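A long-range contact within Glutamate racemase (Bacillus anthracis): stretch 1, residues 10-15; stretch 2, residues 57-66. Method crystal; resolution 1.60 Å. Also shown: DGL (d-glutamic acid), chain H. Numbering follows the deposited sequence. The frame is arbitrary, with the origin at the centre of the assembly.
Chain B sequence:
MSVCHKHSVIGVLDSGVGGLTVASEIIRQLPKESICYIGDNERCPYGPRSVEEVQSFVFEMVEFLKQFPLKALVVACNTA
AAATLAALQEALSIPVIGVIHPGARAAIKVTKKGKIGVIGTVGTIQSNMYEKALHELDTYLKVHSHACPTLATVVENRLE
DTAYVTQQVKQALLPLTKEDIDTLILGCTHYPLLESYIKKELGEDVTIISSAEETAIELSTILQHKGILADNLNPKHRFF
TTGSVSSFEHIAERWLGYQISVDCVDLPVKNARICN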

# COMPACT_ATOMS: atom_id res chain seq x y z
N ILE B 10 -18.86 0.41 5.28
CA ILE B 10 -17.98 1.34 4.58
C ILE B 10 -18.88 2.10 3.61
O ILE B 10 -19.46 1.49 2.71
CB ILE B 10 -16.92 0.59 3.73
CG1 ILE B 10 -16.10 -0.38 4.59
CG2 ILE B 10 -16.05 1.60 3.02
CD1 ILE B 10 -15.34 0.27 5.69
N GLY B 11 -18.98 3.42 3.77
CA GLY B 11 -19.78 4.20 2.82
C GLY B 11 -18.89 4.48 1.62
O GLY B 11 -17.71 4.75 1.79
N VAL B 12 -19.44 4.36 0.41
CA VAL B 12 -18.66 4.64 -0.82
C VAL B 12 -19.50 5.57 -1.68
O VAL B 12 -20.67 5.28 -1.95
CB VAL B 12 -18.36 3.34 -1.63
CG1 VAL B 12 -17.51 3.67 -2.87
CG2 VAL B 12 -17.61 2.32 -0.75
N LEU B 13 -18.94 6.71 -2.09
CA LEU B 13 -19.70 7.61 -2.95
C LEU B 13 -18.94 7.87 -4.26
O LEU B 13 -17.70 7.84 -4.31
CB LEU B 13 -20.06 8.92 -2.22
CG LEU B 13 -18.96 9.86 -1.73
CD1 LEU B 13 -18.37 10.69 -2.92
CD2 LEU B 13 -19.57 10.83 -0.70
N ASP B 14 -19.71 8.09 -5.31
CA ASP B 14 -19.15 8.31 -6.63
C ASP B 14 -20.15 9.10 -7.44
O ASP B 14 -21.30 9.23 -7.06
CB ASP B 14 -18.90 6.95 -7.31
CG ASP B 14 -18.30 7.11 -8.70
OD1 ASP B 14 -17.26 7.80 -8.82
OD2 ASP B 14 -18.85 6.58 -9.68
N SER B 15 -19.71 9.63 -8.57
CA SER B 15 -20.61 10.36 -9.43
C SER B 15 -21.56 9.43 -10.20
O SER B 15 -22.56 9.92 -10.74
CB SER B 15 -19.81 11.19 -10.43
OG SER B 15 -19.12 10.36 -11.36
N PHE B 57 -22.92 18.57 -4.32
CA PHE B 57 -23.46 17.25 -4.63
C PHE B 57 -22.87 16.15 -3.74
O PHE B 57 -23.56 15.19 -3.38
CB PHE B 57 -23.17 16.84 -6.09
CG PHE B 57 -23.78 17.74 -7.13
CD1 PHE B 57 -24.76 18.67 -6.80
CD2 PHE B 57 -23.40 17.60 -8.46
CE1 PHE B 57 -25.36 19.46 -7.79
CE2 PHE B 57 -24.01 18.38 -9.46
CZ PHE B 57 -24.99 19.30 -9.12
N VAL B 58 -21.58 16.25 -3.46
CA VAL B 58 -20.92 15.25 -2.62
C VAL B 58 -21.49 15.33 -1.20
O VAL B 58 -21.75 14.30 -0.58
CB VAL B 58 -19.40 15.48 -2.61
CG1 VAL B 58 -18.74 14.64 -1.50
CG2 VAL B 58 -18.81 15.09 -4.00
N PHE B 59 -21.68 16.54 -0.70
CA PHE B 59 -22.25 16.64 0.64
C PHE B 59 -23.68 16.11 0.70
O PHE B 59 -24.11 15.63 1.76
CB PHE B 59 -22.14 18.07 1.17
CG PHE B 59 -20.84 18.33 1.88
CD1 PHE B 59 -19.77 18.93 1.22
CD2 PHE B 59 -20.65 17.87 3.18
CE1 PHE B 59 -18.53 19.08 1.84
CE2 PHE B 59 -19.41 18.02 3.82
CZ PHE B 59 -18.34 18.62 3.14
N GLU B 60 -24.42 16.19 -0.40
CA GLU B 60 -25.77 15.63 -0.45
C GLU B 60 -25.65 14.09 -0.36
O GLU B 60 -26.45 13.44 0.29
CB GLU B 60 -26.49 16.01 -1.75
CG GLU B 60 -26.76 17.49 -1.87
CD GLU B 60 -27.70 17.83 -3.00
OE1 GLU B 60 -27.93 16.97 -3.90
OE2 GLU B 60 -28.24 18.97 -3.01
N MET B 61 -24.65 13.50 -1.02
CA MET B 61 -24.49 12.05 -0.94
C MET B 61 -24.06 11.65 0.47
O MET B 61 -24.45 10.59 0.96
CB MET B 61 -23.46 11.53 -1.96
CG MET B 61 -23.99 11.50 -3.38
SD MET B 61 -22.92 10.67 -4.55
CE MET B 61 -21.69 11.97 -4.91
N VAL B 62 -23.24 12.47 1.12
CA VAL B 62 -22.80 12.15 2.48
C VAL B 62 -24.01 12.14 3.42
O VAL B 62 -24.11 11.30 4.31
CB VAL B 62 -21.74 13.14 3.00
CG1 VAL B 62 -21.48 12.93 4.50
CG2 VAL B 62 -20.44 12.95 2.22
N GLU B 63 -24.94 13.07 3.21
CA GLU B 63 -26.14 13.13 4.04
C GLU B 63 -26.94 11.85 3.89
O GLU B 63 -27.52 11.36 4.86
CB GLU B 63 -27.02 14.34 3.67
CG GLU B 63 -26.50 15.64 4.25
CD GLU B 63 -26.26 15.55 5.76
OE1 GLU B 63 -27.24 15.31 6.50
OE2 GLU B 63 -25.10 15.71 6.19
N PHE B 64 -26.97 11.31 2.67
CA PHE B 64 -27.67 10.07 2.43
C PHE B 64 -26.96 8.93 3.17
O PHE B 64 -27.61 8.11 3.84
CB PHE B 64 -27.70 9.74 0.93
CG PHE B 64 -28.17 8.34 0.64
CD1 PHE B 64 -29.51 8.00 0.75
CD2 PHE B 64 -27.25 7.34 0.31
CE1 PHE B 64 -29.94 6.69 0.54
CE2 PHE B 64 -27.67 6.03 0.10
CZ PHE B 64 -29.02 5.70 0.22
N LEU B 65 -25.64 8.86 3.04
CA LEU B 65 -24.89 7.78 3.67
C LEU B 65 -24.93 7.82 5.20
O LEU B 65 -24.79 6.78 5.85
CB LEU B 65 -23.43 7.79 3.18
CG LEU B 65 -23.27 7.41 1.70
CD1 LEU B 65 -21.79 7.59 1.28
CD2 LEU B 65 -23.71 5.96 1.47
N LYS B 66 -25.14 9.00 5.76
CA LYS B 66 -25.17 9.15 7.21
C LYS B 66 -26.36 8.45 7.85
O LYS B 66 -26.42 8.31 9.08
CB LYS B 66 -25.17 10.63 7.59
CG LYS B 66 -23.80 11.24 7.67
CD LYS B 66 -23.89 12.75 7.84
CE LYS B 66 -22.56 13.30 8.31
NZ LYS B 66 -22.24 12.79 9.69
N DGL H . -16.00 9.16 -11.48
CA DGL H . -15.33 10.27 -12.23
C DGL H . -13.90 10.37 -11.83
O DGL H . -13.22 11.36 -12.07
CB DGL H . -15.44 10.02 -13.75
CG DGL H . -16.87 10.41 -14.19
CD DGL H . -17.25 11.82 -13.99
OE1 DGL H . -16.80 12.75 -14.66
OE2 DGL H . -18.11 12.05 -13.03
OXT DGL H . -13.39 9.34 -11.21

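How do the two backbones lie against each other? Strand 10-14 and the helix that includes residues 57-65 run nearly antiparallel, at 152°, with their axes 9.1 Å apart at closest approach. Gly-11 CA lies 6.3 Å from Leu-65 CA, and Leu-13 CA 6.8 Å from Met-61 CA: two residues along the strand match one turn of helix. No hydrogen bond crosses, so the contact rests on packing.

Which side chain holds the centre? Leu-13 points toward the helix and has the largest covered area. Its CD2 meets Val-62 CG2 at 3.7 Å and Val-58 CG1 at 4.0 Å, while its CD1 lies 4.1 Å from Met-61 CE and its CB 4.1 Å from Leu-65 CD1. Val-12 and Asp-14, alternating with it along the strand, point away.

What does Gly-11 allow? With no side chain there, Leu-65 CD1 comes within 4.2 Å of Gly-11 CA; an ideal CB would sit a tight 3.4 Å from that methyl.

What happens where the strand ends? Met-61 SD approaches Asp-14 O at 3.3 Å, so the helix touches the backbone of Asp-14 while its side chain serves the ligand. DGL N donates a weak hydrogen bond to Asp-14 OD1 (3.2 Å), and Ser-15 OG donates to DGL OE2 at 2.6 Å.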